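Local coordinates for protein BIS(5'-nucleosyl)-tetraphosphatase (Diadenosine tetraphosphatase), putative (Plasmodium falciparum, PDB 5CFJ) that probably hydrolyses diadenosine tetraphosphate asymmetrically and belongs to the Nudix hydrolase family, at residues A[9-14]-A[99-104]; A[33-38]-A[110-115]. All blocks are in the same frame, centred on the assembly; numbering follows the deposited sequence. Where two conformers were deposited one is given.

Reading from the N terminus, strand 6-16 comes first, and its residues 9-14 pair with strand 92-103: interaction 1 closes a long loop that takes in strand 30-37, strand 44-50, helix 57-69 and most of the hairpin 76-89/92-103. Residues 33-38 start a second loop inside that one, but it ends only at residues 110-115, past the close of the first, so the two cross rather than nest. Interaction 1 joins two parallel neighbours within the mixed sheet; interaction 2 ties strand 30-37 to the connection leading into strand 116-122. Strands 6-16 and 30-37 are antiparallel neighbours, and a probable backbone hydrogen bond between L13 and L33 links the two contacts.

Interaction 1 of 2, residues A[9-14]-A[99-104]; sequences FGILLC and YLAMLL
Strands 9-14 and 99-103 pair as parallel neighbours in the mixed sheet of the Nudix fold, with I11 beside Y99, L12 beside L100, L13 beside A101 and C14 beside M102. Five backbone hydrogen bonds join them: G10 O accepts from Y99 N, L12 N gives to Y99 O, L12 O accepts from A101 N, C14 N gives to A101 O and C14 O accepts from L103 N. The bond from L12 N to Y99 O is the most bent (140° at the hydrogen), its donor standing above the carbonyl plane. A CA-H...O contact runs from I11 CA to Y99 O at 3.4 Å.

Among apolar contacts, A101 CB sits against I11 CG2 at 3.6 Å, and L13 CD1 reaches both A101 CB and L103 CB at 4.1 Å. This face is covered by helix 57-69 and by Y76. On the other face L100 CD1 lies 4.0 Å from both L12 CD2 and C14 SG, while L12 packs against helix 134-147.

The F9 and Y99 side chains run side by side in the same direction. Chi1 of -53° sets Y99 CG beside its own backbone N, and the ring edge meets G10 O, with CD1 3.4 Å from that oxygen.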
ATOM      1  N   PHE A   9       5.579  -7.834  -1.415  1.00 12.25           N
ATOM      2  CA  PHE A   9       6.105  -6.579  -1.916  1.00 11.74           C
ATOM      3  C   PHE A   9       4.942  -5.764  -2.439  1.00 10.96           C
ATOM      4  O   PHE A   9       4.079  -6.286  -3.146  1.00 12.67           O
ATOM      5  CB  PHE A   9       7.139  -6.841  -3.018  1.00 13.48           C
ATOM      6  CG  PHE A   9       8.244  -7.739  -2.568  1.00 13.74           C
ATOM      7  CD1 PHE A   9       8.100  -9.114  -2.626  1.00 14.05           C
ATOM      8  CD2 PHE A   9       9.397  -7.214  -2.006  1.00 15.15           C
ATOM      9  CE1 PHE A   9       9.099  -9.946  -2.165  1.00 16.07           C
ATOM     10  CE2 PHE A   9      10.396  -8.046  -1.546  1.00 16.10           C
ATOM     11  CZ  PHE A   9      10.244  -9.410  -1.633  1.00 16.60           C
ATOM     12  N   GLY A  10       4.913  -4.483  -2.102  1.00 11.36           N
ATOM     13  CA  GLY A  10       3.823  -3.638  -2.533  1.00 12.52           C
ATOM     14  C   GLY A  10       4.217  -2.199  -2.726  1.00 11.35           C
ATOM     15  O   GLY A  10       5.293  -1.762  -2.315  1.00 11.53           O
ATOM     16  N   ILE A  11       3.329  -1.460  -3.369  1.00 11.44           N
ATOM     17  CA  ILE A  11       3.508  -0.026  -3.514  1.00 11.70           C
ATOM     18  C   ILE A  11       2.645   0.650  -2.460  1.00 11.25           C
ATOM     19  O   ILE A  11       1.433   0.439  -2.407  1.00 12.30           O
ATOM     20  CB  ILE A  11       3.125   0.493  -4.921  1.00 12.05           C
ATOM     21  CG1 ILE A  11       3.999  -0.147  -6.012  1.00 13.76           C
ATOM     22  CG2 ILE A  11       3.198   2.025  -4.966  1.00 12.13           C
ATOM     23  CD1 ILE A  11       5.473   0.277  -5.961  1.00 14.41           C
ATOM     24  N   LEU A  12       3.275   1.439  -1.599  1.00 11.23           N
ATOM     25  CA  LEU A  12       2.533   2.340  -0.731  1.00 11.29           C
ATOM     26  C   LEU A  12       2.230   3.574  -1.570  1.00 11.11           C
ATOM     27  O   LEU A  12       3.048   4.490  -1.695  1.00 11.70           O
ATOM     28  CB  LEU A  12       3.319   2.682   0.533  1.00 11.91           C
ATOM     29  CG  LEU A  12       2.616   3.624   1.505  1.00 12.81           C
ATOM     30  CD1 LEU A  12       1.317   2.994   2.003  1.00 14.00           C
ATOM     31  CD2 LEU A  12       3.546   3.968   2.661  1.00 14.40           C
ATOM     32  N   LEU A  13       1.073   3.535  -2.210  1.00 11.51           N
ATOM     33  CA  LEU A  13       0.655   4.568  -3.141  1.00 11.37           C
ATOM     34  C   LEU A  13      -0.026   5.693  -2.381  1.00 11.19           C
ATOM     35  O   LEU A  13      -0.987   5.461  -1.646  1.00 12.26           O
ATOM     36  CB  LEU A  13      -0.276   3.988  -4.209  1.00 11.62           C
ATOM     37  CG  LEU A  13      -0.613   4.917  -5.370  1.00 12.85           C
ATOM     38  CD1 LEU A  13       0.642   5.232  -6.195  1.00 14.46           C
ATOM     39  CD2 LEU A  13      -1.689   4.287  -6.249  1.00 14.35           C
ATOM     40  N   CYS A  14       0.484   6.907  -2.544  1.00 11.82           N
ATOM     41  CA  CYS A  14      -0.074   8.070  -1.871  1.00 11.19           C
ATOM     42  C   CYS A  14      -0.501   9.126  -2.878  1.00 11.38           C
ATOM     43  O   CYS A  14      -0.151   9.052  -4.055  1.00 13.07           O
ATOM     44  CB  CYS A  14       0.924   8.664  -0.866  1.00 14.80           C
ATOM     45  SG  CYS A  14       2.321   9.544  -1.565  1.00 15.93           S
ATOM     46  N   TYR A  99       7.163   0.125  -1.040  1.00 11.28           N
ATOM     47  CA  TYR A  99       7.908   1.180  -1.725  1.00 11.80           C
ATOM     48  C   TYR A  99       6.955   2.342  -1.924  1.00 11.12           C
ATOM     49  O   TYR A  99       5.889   2.165  -2.498  1.00 11.92           O
ATOM     50  CB  TYR A  99       8.441   0.694  -3.077  1.00 13.03           C
ATOM     51  CG  TYR A  99       9.244  -0.591  -2.992  1.00 13.15           C
ATOM     52  CD1 TYR A  99       8.616  -1.825  -3.081  1.00 13.54           C
ATOM     53  CD2 TYR A  99      10.619  -0.570  -2.802  1.00 14.97           C
ATOM     54  CE1 TYR A  99       9.330  -3.003  -3.002  1.00 14.54           C
ATOM     55  CE2 TYR A  99      11.346  -1.752  -2.719  1.00 14.90           C
ATOM     56  CZ  TYR A  99      10.688  -2.958  -2.813  1.00 14.85           C
ATOM     57  OH  TYR A  99      11.380  -4.135  -2.731  1.00 18.08           O
ATOM     58  N   LEU A 100       7.321   3.522  -1.447  1.00 11.12           N
ATOM     59  CA  LEU A 100       6.447   4.687  -1.550  1.00 10.72           C
ATOM     60  C   LEU A 100       6.387   5.229  -2.970  1.00 11.10           C
ATOM     61  O   LEU A 100       7.412   5.340  -3.641  1.00 12.68           O
ATOM     62  CB  LEU A 100       6.933   5.780  -0.605  1.00 12.17           C
ATOM     63  CG  LEU A 100       6.102   7.061  -0.466  1.00 12.62           C
ATOM     64  CD1 LEU A 100       4.728   6.790   0.135  1.00 14.00           C
ATOM     65  CD2 LEU A 100       6.847   8.090   0.363  1.00 13.91           C
ATOM     66  N   ALA A 101       5.193   5.585  -3.424  1.00 11.00           N
ATOM     67  CA  ALA A 101       5.039   6.239  -4.720  1.00 11.86           C
ATOM     68  C   ALA A 101       3.932   7.272  -4.637  1.00 11.94           C
ATOM     69  O   ALA A 101       2.966   7.079  -3.900  1.00 12.73           O
ATOM     70  CB  ALA A 101       4.733   5.223  -5.807  1.00 13.71           C
ATOM     71  N   MET A 102       4.068   8.365  -5.378  1.00 12.37           N
ATOM     72  CA  MET A 102       3.020   9.369  -5.405  0.69 12.26           C
ATOM     73  C   MET A 102       2.273   9.331  -6.725  1.00 12.06           C
ATOM     74  O   MET A 102       2.848   9.478  -7.808  1.00 12.46           O
ATOM     75  CB  MET A 102       3.578  10.765  -5.165  0.69 13.53           C
ATOM     76  CG  MET A 102       2.482  11.788  -4.914  0.69 15.39           C
ATOM     77  SD  MET A 102       3.143  13.447  -4.712  0.69 20.88           S
ATOM     78  CE  MET A 102       4.234  13.227  -3.309  0.69 24.12           C
ATOM     79  N   LEU A 103       0.970   9.115  -6.616  1.00 12.16           N
ATOM     80  CA  LEU A 103       0.093   9.124  -7.761  1.00 12.72           C
ATOM     81  C   LEU A 103       0.034  10.554  -8.265  1.00 13.15           C
ATOM     82  O   LEU A 103      -0.234  11.473  -7.498  1.00 15.08           O
ATOM     83  CB  LEU A 103      -1.285   8.613  -7.368  1.00 15.15           C
ATOM     84  CG  LEU A 103      -2.288   8.386  -8.494  1.00 14.42           C
ATOM     85  CD1 LEU A 103      -1.829   7.281  -9.438  1.00 16.16           C
ATOM     86  CD2 LEU A 103      -3.625   8.062  -7.878  1.00 14.19           C
ATOM     87  N   LEU A 104       0.301  10.743  -9.552  1.00 14.73           N
ATOM     88  CA  LEU A 104       0.429  12.078 -10.114  1.00 16.54           C
ATOM     89  C   LEU A 104      -0.934  12.702 -10.449  1.00 16.64           C
ATOM     90  O   LEU A 104      -1.098  13.921 -10.391  1.00 19.02           O
ATOM     91  CB  LEU A 104       1.347  12.018 -11.341  1.00 19.06           C
ATOM     92  CG  LEU A 104       2.777  11.620 -10.935  1.00 21.18           C
ATOM     93  CD1 LEU A 104       3.530  10.868 -12.036  1.00 22.09           C
ATOM     94  CD2 LEU A 104       3.537  12.859 -10.517  1.00 23.18           C
TER

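Interaction 2 of 2, residues A[33-38]-A[110-115]. With SO4 (sulfate ion), chain C.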
ATOM      1  N   LEU A  33      -3.667   4.708  -0.667  1.00 11.05           N
ATOM      2  CA  LEU A  33      -4.669   3.809  -1.226  1.00 11.79           C
ATOM      3  C   LEU A  33      -4.674   2.475  -0.498  1.00 11.86           C
ATOM      4  O   LEU A  33      -3.703   1.725  -0.551  1.00 13.12           O
ATOM      5  CB  LEU A  33      -4.429   3.591  -2.720  1.00 12.46           C
ATOM      6  CG  LEU A  33      -5.405   2.649  -3.428  1.00 12.69           C
ATOM      7  CD1 LEU A  33      -6.832   3.183  -3.328  1.00 14.86           C
ATOM      8  CD2 LEU A  33      -5.006   2.455  -4.892  1.00 13.99           C
ATOM      9  N   PHE A  34      -5.785   2.185   0.171  1.00 11.90           N
ATOM     10  CA  PHE A  34      -5.958   0.927   0.884  1.00 12.15           C
ATOM     11  C   PHE A  34      -7.078   0.113   0.257  1.00 11.94           C
ATOM     12  O   PHE A  34      -8.093   0.659  -0.170  1.00 13.00           O
ATOM     13  CB  PHE A  34      -6.210   1.175   2.378  1.00 12.97           C
ATOM     14  CG  PHE A  34      -4.950   1.272   3.177  1.00 12.40           C
ATOM     15  CD1 PHE A  34      -4.657   0.312   4.126  1.00 12.99           C
ATOM     16  CD2 PHE A  34      -4.029   2.289   2.950  1.00 13.24           C
ATOM     17  CE1 PHE A  34      -3.486   0.362   4.846  1.00 13.02           C
ATOM     18  CE2 PHE A  34      -2.858   2.344   3.673  1.00 13.40           C
ATOM     19  CZ  PHE A  34      -2.580   1.377   4.621  1.00 12.97           C
ATOM     20  N   LEU A  35      -6.856  -1.195   0.201  1.00 12.47           N
ATOM     21  CA  LEU A  35      -7.749  -2.126  -0.470  1.00 12.14           C
ATOM     22  C   LEU A  35      -8.301  -3.116   0.547  1.00 13.20           C
ATOM     23  O   LEU A  35      -7.545  -3.647   1.372  1.00 13.87           O
ATOM     24  CB  LEU A  35      -7.003  -2.873  -1.573  1.00 13.69           C
ATOM     25  CG  LEU A  35      -6.150  -2.028  -2.516  1.00 13.28           C
ATOM     26  CD1 LEU A  35      -5.445  -2.934  -3.516  1.00 14.58           C
ATOM     27  CD2 LEU A  35      -6.982  -1.001  -3.250  1.00 14.19           C
ATOM     28  N   LYS A  36      -9.608  -3.357   0.491  1.00 13.68           N
ATOM     29  CA  LYS A  36     -10.258  -4.256   1.434  1.00 14.64           C
ATOM     30  C   LYS A  36     -10.298  -5.676   0.886  1.00 15.20           C
ATOM     31  O   LYS A  36     -10.944  -5.944  -0.127  1.00 16.20           O
ATOM     32  CB  LYS A  36     -11.673  -3.776   1.754  1.00 16.63           C
ATOM     33  CG  LYS A  36     -12.326  -4.602   2.845  1.00 19.55           C
ATOM     34  CD  LYS A  36     -13.752  -4.177   3.118  1.00 23.86           C
ATOM     35  CE  LYS A  36     -14.367  -5.022   4.219  1.00 29.52           C
ATOM     36  NZ  LYS A  36     -15.676  -4.468   4.648  1.00 33.19           N
ATOM     37  N   ALA A  37      -9.612  -6.585   1.565  1.00 16.28           N
ATOM     38  CA  ALA A  37      -9.521  -7.965   1.106  1.00 18.34           C
ATOM     39  C   ALA A  37     -10.889  -8.637   1.023  1.00 20.01           C
ATOM     40  O   ALA A  37     -11.724  -8.474   1.916  1.00 22.06           O
ATOM     41  CB  ALA A  37      -8.612  -8.750   2.024  1.00 20.48           C
ATOM     42  N   SER A  38     -11.101  -9.401  -0.047  1.00 21.24           N
ATOM     43  CA  SER A  38     -12.349 -10.138  -0.259  0.58 23.55           C
ATOM     44  C   SER A  38     -12.448 -11.370   0.624  1.00 27.31           C
ATOM     45  O   SER A  38     -13.544 -11.815   0.965  1.00 29.15           O
ATOM     46  CB  SER A  38     -12.481 -10.578  -1.719  0.58 23.73           C
ATOM     47  OG  SER A  38     -12.564  -9.473  -2.591  0.58 23.59           O
ATOM     48  N   VAL A 110      -9.533   3.584 -10.065  1.00 14.00           N
ATOM     49  CA  VAL A 110      -9.115   2.336  -9.435  1.00 13.80           C
ATOM     50  C   VAL A 110     -10.025   1.197  -9.884  1.00 13.69           C
ATOM     51  O   VAL A 110     -11.239   1.277  -9.745  1.00 14.84           O
ATOM     52  CB  VAL A 110      -9.139   2.445  -7.896  1.00 15.14           C
ATOM     53  CG1 VAL A 110      -8.819   1.106  -7.252  1.00 15.64           C
ATOM     54  CG2 VAL A 110      -8.172   3.525  -7.427  1.00 16.19           C
ATOM     55  N   ILE A 111      -9.428   0.148 -10.427  1.00 13.60           N
ATOM     56  CA  ILE A 111     -10.147  -1.014 -10.923  1.00 13.71           C
ATOM     57  C   ILE A 111      -9.759  -2.218 -10.094  1.00 14.05           C
ATOM     58  O   ILE A 111      -8.628  -2.689 -10.179  1.00 15.07           O
ATOM     59  CB  ILE A 111      -9.825  -1.284 -12.402  1.00 14.31           C
ATOM     60  CG1 ILE A 111     -10.164  -0.053 -13.246  1.00 17.83           C
ATOM     61  CG2 ILE A 111     -10.569  -2.517 -12.895  1.00 16.31           C
ATOM     62  CD1 ILE A 111      -9.673  -0.135 -14.673  1.00 21.43           C
ATOM     63  N   LEU A 112     -10.682  -2.710  -9.277  1.00 13.92           N
ATOM     64  CA  LEU A 112     -10.351  -3.801  -8.368  1.00 14.44           C
ATOM     65  C   LEU A 112     -10.361  -5.158  -9.055  1.00 15.04           C
ATOM     66  O   LEU A 112     -11.054  -5.357 -10.046  1.00 16.90           O
ATOM     67  CB  LEU A 112     -11.315  -3.813  -7.188  1.00 15.64           C
ATOM     68  CG  LEU A 112     -11.255  -2.584  -6.278  1.00 15.71           C
ATOM     69  CD1 LEU A 112     -12.300  -2.692  -5.187  1.00 17.95           C
ATOM     70  CD2 LEU A 112      -9.855  -2.406  -5.670  1.00 15.97           C
ATOM     71  N   SER A 113      -9.589  -6.089  -8.510  1.00 16.40           N
ATOM     72  CA  SER A 113      -9.619  -7.486  -8.942  1.00 18.05           C
ATOM     73  C   SER A 113     -10.478  -8.279  -7.969  1.00 18.97           C
ATOM     74  O   SER A 113     -11.014  -7.714  -7.017  1.00 19.00           O
ATOM     75  CB  SER A 113      -8.208  -8.065  -9.004  1.00 19.43           C
ATOM     76  OG  SER A 113      -7.695  -8.250  -7.696  1.00 18.93           O
ATOM     77  N   ASP A 114     -10.590  -9.589  -8.175  1.00 20.24           N
ATOM     78  CA  ASP A 114     -11.408 -10.391  -7.266  1.00 22.21           C
ATOM     79  C   ASP A 114     -10.817 -10.466  -5.854  1.00 21.54           C
ATOM     80  O   ASP A 114     -11.495 -10.894  -4.919  1.00 22.40           O
ATOM     81  CB  ASP A 114     -11.631 -11.807  -7.823  1.00 28.90           C
ATOM     82  CG  ASP A 114     -10.337 -12.534  -8.166  1.00 36.17           C
ATOM     83  OD1 ASP A 114      -9.245 -12.052  -7.809  1.00 40.02           O
ATOM     84  OD2 ASP A 114     -10.421 -13.610  -8.801  1.00 40.66           O
ATOM     85  N   GLU A 115      -9.571 -10.030  -5.700  1.00 19.07           N
ATOM     86  CA  GLU A 115      -8.898 -10.072  -4.407  1.00 19.67           C
ATOM     87  C   GLU A 115      -9.463  -9.065  -3.403  1.00 18.92           C
ATOM     88  O   GLU A 115      -9.273  -9.214  -2.192  1.00 18.78           O
ATOM     89  CB  GLU A 115      -7.400  -9.832  -4.597  1.00 22.81           C
ATOM     90  CG  GLU A 115      -6.545 -10.142  -3.386  1.00 29.98           C
ATOM     91  CD  GLU A 115      -5.111 -10.442  -3.767  1.00 34.71           C
ATOM     92  OE1 GLU A 115      -4.760 -10.242  -4.947  1.00 35.01           O
ATOM     93  OE2 GLU A 115      -4.335 -10.866  -2.886  1.00 38.17           O
TER
HETATM   94  S   SO4 C 202     -14.831  -2.291   7.273  0.68 63.37           S
HETATM   95  O1  SO4 C 202     -15.545  -1.901   6.059  0.68 36.65           O
HETATM   96  O2  SO4 C 202     -14.160  -3.569   7.065  0.68 39.04           O
HETATM   97  O3  SO4 C 202     -13.831  -1.280   7.602  0.68 38.44           O
HETATM   98  O4  SO4 C 202     -15.781  -2.424   8.373  0.68 43.25           O
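S38 gives two hydrogen bonds to the loop: its backbone N to E115 O (2.8 Å, 165° at the hydrogen) and, in the conformer given, its OG to D114 O at 2.9 Å. Both donors stand above the plane of the carbonyl they meet. In that conformer chi1 (-63°) puts OG beside the backbone N, and the two donors meet the successive carbonyls of D114 and E115. A CA-H...O contact from A37 CA to E115 O, 3.5 Å, adds a second approach to that oxygen.

Apolar contact occupies the other end. L33 and V110 come from opposite sides and pass alongside, touching at L33 CD2 and V110 CG2, 4.2 Å apart; L35 and L112 do likewise through their CD2 methyls at 4.0 Å. L33 and L35 also touch T69 of helix 57-69.

K36 turns elsewhere: its extended chain leads away from the loop to a sulfate, probably from the crystallisation liquor, with NZ hydrogen-bonded to O1 and O2. W44 NE1 binds the same ion. Within the loop, E115 N gives a long bond of 3.3 Å to S113 OG, an ST turn just before strand 116-122, which pairs antiparallel with strand 30-37 in the Nudix sheet.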